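Local coordinates for cell division control protein 4 (Saccharomyces cerevisiae, PDB 3V7D) that serves as the substrate-recognition subunit of an SCF E3 ubiquitin ligase, binding phosphorylated targets such as the CDK inhibitor SIC1 and directing their ubiquitination, at residues Gly163-Ile175 with Val206-Lys218. The protein carries 1 engineered substitution. Residues are numbered along the deposited sequence; the frame is centred on the assembly and turned at random.
Sequences GGVWALKYAHGGI and VRCLDIVEYKNIK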
loop_
_atom_site.group_PDB
_atom_site.type_symbol
_atom_site.label_atom_id
_atom_site.label_comp_id
_atom_site.label_asym_id
_atom_site.label_seq_id
_atom_site.Cartn_x
_atom_site.Cartn_y
_atom_site.Cartn_z
ATOM N N GLY B 163 33.936 -14.355 -0.573
ATOM C CA GLY B 163 33.267 -14.787 0.640
ATOM C C GLY B 163 31.764 -14.854 0.430
ATOM O O GLY B 163 31.262 -14.475 -0.629
ATOM N N GLY B 164 31.046 -15.341 1.435
ATOM C CA GLY B 164 29.601 -15.455 1.349
ATOM C C GLY B 164 28.923 -14.109 1.182
ATOM O O GLY B 164 29.411 -13.094 1.674
ATOM N N VAL B 165 27.799 -14.103 0.474
ATOM C CA VAL B 165 27.034 -12.884 0.248
ATOM C C VAL B 165 25.963 -12.758 1.319
ATOM O O VAL B 165 25.142 -13.655 1.484
ATOM C CB VAL B 165 26.347 -12.912 -1.130
ATOM C CG1 VAL B 165 25.599 -11.614 -1.380
ATOM C CG2 VAL B 165 27.371 -13.179 -2.233
ATOM N N TRP B 166 25.964 -11.646 2.043
ATOM C CA TRP B 166 25.037 -11.488 3.159
ATOM C C TRP B 166 24.158 -10.244 3.072
ATOM O O TRP B 166 23.311 -10.016 3.934
ATOM C CB TRP B 166 25.791 -11.536 4.490
ATOM C CG TRP B 166 26.188 -12.923 4.864
ATOM C CD1 TRP B 166 27.302 -13.594 4.457
ATOM C CD2 TRP B 166 25.462 -13.824 5.708
ATOM N NE1 TRP B 166 27.322 -14.854 5.002
ATOM C CE2 TRP B 166 26.204 -15.020 5.775
ATOM C CE3 TRP B 166 24.261 -13.731 6.419
ATOM C CZ2 TRP B 166 25.781 -16.120 6.522
ATOM C CZ3 TRP B 166 23.844 -14.821 7.162
ATOM C CH2 TRP B 166 24.601 -16.001 7.206
ATOM N N ALA B 167 24.349 -9.449 2.026
ATOM C CA ALA B 167 23.515 -8.270 1.817
ATOM C C ALA B 167 23.372 -7.952 0.332
ATOM O O ALA B 167 24.349 -7.993 -0.420
ATOM C CB ALA B 167 24.078 -7.077 2.573
ATOM N N LEU B 168 22.145 -7.647 -0.078
ATOM C CA LEU B 168 21.832 -7.342 -1.472
ATOM C C LEU B 168 20.878 -6.165 -1.556
ATOM O O LEU B 168 19.946 -6.062 -0.762
ATOM C CB LEU B 168 21.154 -8.537 -2.142
ATOM C CG LEU B 168 21.987 -9.668 -2.729
ATOM C CD1 LEU B 168 21.053 -10.680 -3.372
ATOM C CD2 LEU B 168 22.984 -9.129 -3.740
ATOM N N LYS B 169 21.094 -5.290 -2.531
ATOM C CA LYS B 169 20.162 -4.196 -2.771
ATOM C C LYS B 169 20.085 -3.864 -4.251
ATOM O O LYS B 169 21.082 -3.497 -4.873
ATOM C CB LYS B 169 20.557 -2.952 -1.979
ATOM C CG LYS B 169 19.468 -1.890 -1.896
ATOM C CD LYS B 169 18.372 -2.299 -0.926
ATOM C CE LYS B 169 17.326 -1.207 -0.778
ATOM N NZ LYS B 169 16.408 -1.458 0.380
ATOM N N TYR B 170 18.890 -3.999 -4.811
ATOM C CA TYR B 170 18.662 -3.665 -6.205
ATOM C C TYR B 170 18.508 -2.154 -6.341
ATOM O O TYR B 170 17.827 -1.518 -5.539
ATOM C CB TYR B 170 17.413 -4.380 -6.720
ATOM C CG TYR B 170 17.132 -4.133 -8.181
ATOM C CD1 TYR B 170 17.710 -4.928 -9.158
ATOM C CD2 TYR B 170 16.290 -3.107 -8.584
ATOM C CE1 TYR B 170 17.461 -4.707 -10.495
ATOM C CE2 TYR B 170 16.033 -2.879 -9.921
ATOM C CZ TYR B 170 16.621 -3.683 -10.872
ATOM O OH TYR B 170 16.372 -3.464 -12.206
ATOM N N ALA B 171 19.150 -1.580 -7.352
ATOM C CA ALA B 171 19.077 -0.139 -7.566
ATOM C C ALA B 171 18.037 0.218 -8.626
ATOM O O ALA B 171 16.920 0.631 -8.305
ATOM C CB ALA B 171 20.445 0.410 -7.949
ATOM N N HIS B 172 18.418 0.042 -9.888
ATOM C CA HIS B 172 17.569 0.369 -11.027
ATOM C C HIS B 172 18.287 -0.089 -12.285
ATOM O O HIS B 172 19.516 -0.176 -12.302
ATOM C CB HIS B 172 17.342 1.876 -11.114
ATOM C CG HIS B 172 18.591 2.653 -11.395
ATOM N ND1 HIS B 172 19.467 3.040 -10.403
ATOM C CD2 HIS B 172 19.118 3.102 -12.559
ATOM C CE1 HIS B 172 20.476 3.701 -10.942
ATOM N NE2 HIS B 172 20.289 3.753 -12.248
ATOM N N GLY B 173 17.526 -0.380 -13.334
ATOM C CA GLY B 173 18.104 -0.724 -14.621
ATOM C C GLY B 173 19.054 -1.906 -14.592
ATOM O O GLY B 173 20.070 -1.909 -15.282
ATOM N N GLY B 174 18.727 -2.912 -13.786
ATOM C CA GLY B 174 19.531 -4.116 -13.717
ATOM C C GLY B 174 20.836 -3.952 -12.963
ATOM O O GLY B 174 21.736 -4.780 -13.084
ATOM N N ILE B 175 20.943 -2.882 -12.183
ATOM C CA ILE B 175 22.133 -2.636 -11.377
ATOM C C ILE B 175 21.858 -3.057 -9.939
ATOM O O ILE B 175 20.796 -2.756 -9.396
ATOM C CB ILE B 175 22.525 -1.141 -11.392
ATOM C CG1 ILE B 175 22.748 -0.653 -12.824
ATOM C CG2 ILE B 175 23.762 -0.897 -10.540
ATOM C CD1 ILE B 175 23.967 -1.254 -13.495
ATOM N N VAL B 206 30.823 -7.106 5.658
ATOM C CA VAL B 206 29.728 -6.191 5.357
ATOM C C VAL B 206 28.421 -6.882 5.733
ATOM O O VAL B 206 28.014 -7.841 5.086
ATOM C CB VAL B 206 29.694 -5.800 3.868
ATOM C CG1 VAL B 206 28.594 -4.784 3.617
ATOM C CG2 VAL B 206 31.046 -5.241 3.430
ATOM N N ARG B 207 27.773 -6.393 6.785
ATOM C CA ARG B 207 26.628 -7.089 7.370
ATOM C C ARG B 207 25.286 -6.664 6.784
ATOM O O ARG B 207 24.349 -7.458 6.720
ATOM C CB ARG B 207 26.608 -6.890 8.886
ATOM C CG ARG B 207 25.624 -7.787 9.610
ATOM C CD ARG B 207 25.934 -9.248 9.344
ATOM N NE ARG B 207 25.005 -10.143 10.026
ATOM C CZ ARG B 207 23.840 -10.535 9.520
ATOM N NH1 ARG B 207 23.454 -10.106 8.323
ATOM N NH2 ARG B 207 23.061 -11.357 10.210
ATOM N N CYS B 208 25.195 -5.410 6.362
ATOM C CA CYS B 208 23.938 -4.854 5.882
ATOM C C CYS B 208 24.234 -3.688 4.952
ATOM O O CYS B 208 25.366 -3.203 4.914
ATOM C CB CYS B 208 23.096 -4.370 7.065
ATOM S SG CYS B 208 23.896 -3.068 8.070
ATOM N N LEU B 209 23.225 -3.241 4.208
ATOM C CA LEU B 209 23.395 -2.090 3.323
ATOM C C LEU B 209 22.074 -1.525 2.805
ATOM O O LEU B 209 21.059 -2.222 2.761
ATOM C CB LEU B 209 24.341 -2.423 2.157
ATOM C CG LEU B 209 23.863 -3.245 0.960
ATOM C CD1 LEU B 209 23.481 -2.327 -0.182
ATOM C CD2 LEU B 209 24.946 -4.209 0.512
ATOM N N ASP B 210 22.098 -0.252 2.420
ATOM C CA ASP B 210 20.945 0.402 1.814
ATOM C C ASP B 210 21.425 1.375 0.745
ATOM O O ASP B 210 22.593 1.764 0.736
ATOM C CB ASP B 210 20.134 1.157 2.869
ATOM C CG ASP B 210 18.690 1.388 2.448
ATOM O OD1 ASP B 210 18.358 1.157 1.263
ATOM O OD2 ASP B 210 17.886 1.806 3.308
ATOM N N ILE B 211 20.525 1.763 -0.154
ATOM C CA ILE B 211 20.833 2.760 -1.171
ATOM C C ILE B 211 19.845 3.914 -1.083
ATOM O O ILE B 211 18.632 3.700 -1.073
ATOM C CB ILE B 211 20.764 2.174 -2.590
ATOM C CG1 ILE B 211 21.712 0.980 -2.731
ATOM C CG2 ILE B 211 21.095 3.247 -3.625
ATOM C CD1 ILE B 211 21.661 0.327 -4.098
ATOM N N VAL B 212 20.360 5.137 -1.015
ATOM C CA VAL B 212 19.494 6.307 -0.935
ATOM C C VAL B 212 19.742 7.247 -2.104
ATOM O O VAL B 212 20.814 7.229 -2.706
ATOM C CB VAL B 212 19.697 7.071 0.381
ATOM C CG1 VAL B 212 19.423 6.159 1.566
ATOM C CG2 VAL B 212 21.110 7.648 0.454
ATOM N N GLU B 213 18.742 8.056 -2.436
ATOM C CA GLU B 213 18.910 9.078 -3.457
ATOM C C GLU B 213 18.666 10.454 -2.855
ATOM O O GLU B 213 17.587 10.736 -2.332
ATOM C CB GLU B 213 17.964 8.845 -4.637
ATOM C CG GLU B 213 18.191 9.813 -5.792
ATOM C CD GLU B 213 17.276 9.555 -6.973
ATOM O OE1 GLU B 213 16.398 8.670 -6.872
ATOM O OE2 GLU B 213 17.437 10.239 -8.006
ATOM N N TYR B 214 19.677 11.311 -2.920
ATOM C CA TYR B 214 19.554 12.656 -2.381
ATOM C C TYR B 214 20.008 13.666 -3.428
ATOM O O TYR B 214 21.146 13.603 -3.890
ATOM C CB TYR B 214 20.375 12.788 -1.095
ATOM C CG TYR B 214 20.287 14.157 -0.461
ATOM C CD1 TYR B 214 19.078 14.643 0.022
ATOM C CD2 TYR B 214 21.411 14.962 -0.344
ATOM C CE1 TYR B 214 18.991 15.894 0.596
ATOM C CE2 TYR B 214 21.335 16.215 0.229
ATOM C CZ TYR B 214 20.123 16.676 0.699
ATOM O OH TYR B 214 20.045 17.924 1.272
ATOM N N LYS B 215 19.119 14.584 -3.803
ATOM C CA LYS B 215 19.405 15.574 -4.842
ATOM C C LYS B 215 19.786 14.905 -6.157
ATOM O O LYS B 215 20.790 15.264 -6.762
ATOM C CB LYS B 215 20.518 16.534 -4.403
ATOM C CG LYS B 215 20.214 17.291 -3.119
ATOM C CD LYS B 215 19.437 18.573 -3.396
ATOM C CE LYS B 215 19.294 19.440 -2.148
ATOM N NZ LYS B 215 18.062 19.106 -1.385
ATOM N N ASN B 216 18.985 13.930 -6.585
ATOM C CA ASN B 216 19.225 13.192 -7.828
ATOM C C ASN B 216 20.611 12.554 -7.918
ATOM O O ASN B 216 21.240 12.577 -8.971
ATOM C CB ASN B 216 18.968 14.073 -9.062
ATOM C CG ASN B 216 17.492 14.164 -9.426
ATOM O OD1 ASN B 216 16.955 13.286 -10.103
ATOM N ND2 ASN B 216 16.835 15.231 -8.983
ATOM N N ILE B 217 21.088 12.003 -6.807
ATOM C CA ILE B 217 22.338 11.243 -6.789
ATOM C C ILE B 217 22.187 10.054 -5.842
ATOM O O ILE B 217 21.825 10.224 -4.682
ATOM C CB ILE B 217 23.548 12.101 -6.333
ATOM C CG1 ILE B 217 23.926 13.118 -7.415
ATOM C CG2 ILE B 217 24.737 11.195 -5.968
ATOM C CD1 ILE B 217 24.118 14.512 -6.901
ATOM N N LYS B 218 22.460 8.849 -6.333
ATOM C CA LYS B 218 22.329 7.655 -5.503
ATOM C C LYS B 218 23.606 7.359 -4.717
ATOM O O LYS B 218 24.714 7.404 -5.260
ATOM C CB LYS B 218 21.909 6.448 -6.346
ATOM C CG LYS B 218 20.525 6.585 -6.974
ATOM C CD LYS B 218 19.989 5.238 -7.435
ATOM C CE LYS B 218 18.600 5.362 -8.044
ATOM N NZ LYS B 218 17.911 4.039 -8.135
HETATM O O HOH W 1 17.605 2.802 -5.723
#
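From CB to NZ, the side chain of Lys169 runs past Leu209, Ile211 and Asp210 in turn, and following it outward shows how one long side chain can serve apolar and charged neighbours. Its CB lies against Leu209 CD1 at 3.5 Å. CG, anti to the backbone N, packs on Ile211, 3.7 Å from CG1, the two chains lying alongside each other and pointing opposite ways. A bend at chi2 (75°) then turns the chain toward Asp210, and CD comes 4.1 Å from Asp210 OD1. CE approaches the same Asp210 OD1 more closely, at 3.3 Å. Lys169 NZ completes the run with a salt bridge to Asp210 OD1 at 3.4 Å. That carboxylate is itself anchored, since OD1 accepts the backbone N-H of Ile211 from its anti side, well tilted out of the carboxylate plane, and OD2 is bonded to the backbone N of Gly278.

The two strands run almost parallel, 4° apart, as the innermost strands of adjacent blades in a WD40 beta-propeller, belonging to repeats WD 2 and WD 3. Side chains rather than a shared sheet join the blades here. Ala167 CB touches Leu209 CD2 at 3.6 Å, while Ala171 CB rests on Ile211 CD1.

At one end, each strand has a classic beta bulge, at Trp166-Ala167 and Arg207-Cys208. Trp166 CE3 lies over one face of the Arg207 guanidinium, the planes 67° apart. Both residues also contact the bound peptide, where Arg207 NH2 hydrogen-bonds a modified side chain; the indole NE1 hydrogen-bonds Asp140 OD1. Toward the other end, the extended Lys218 chain brings NZ 2.9 Å from His172 ND1, and NZ also donates to a water that bonds weakly to Ala171 O.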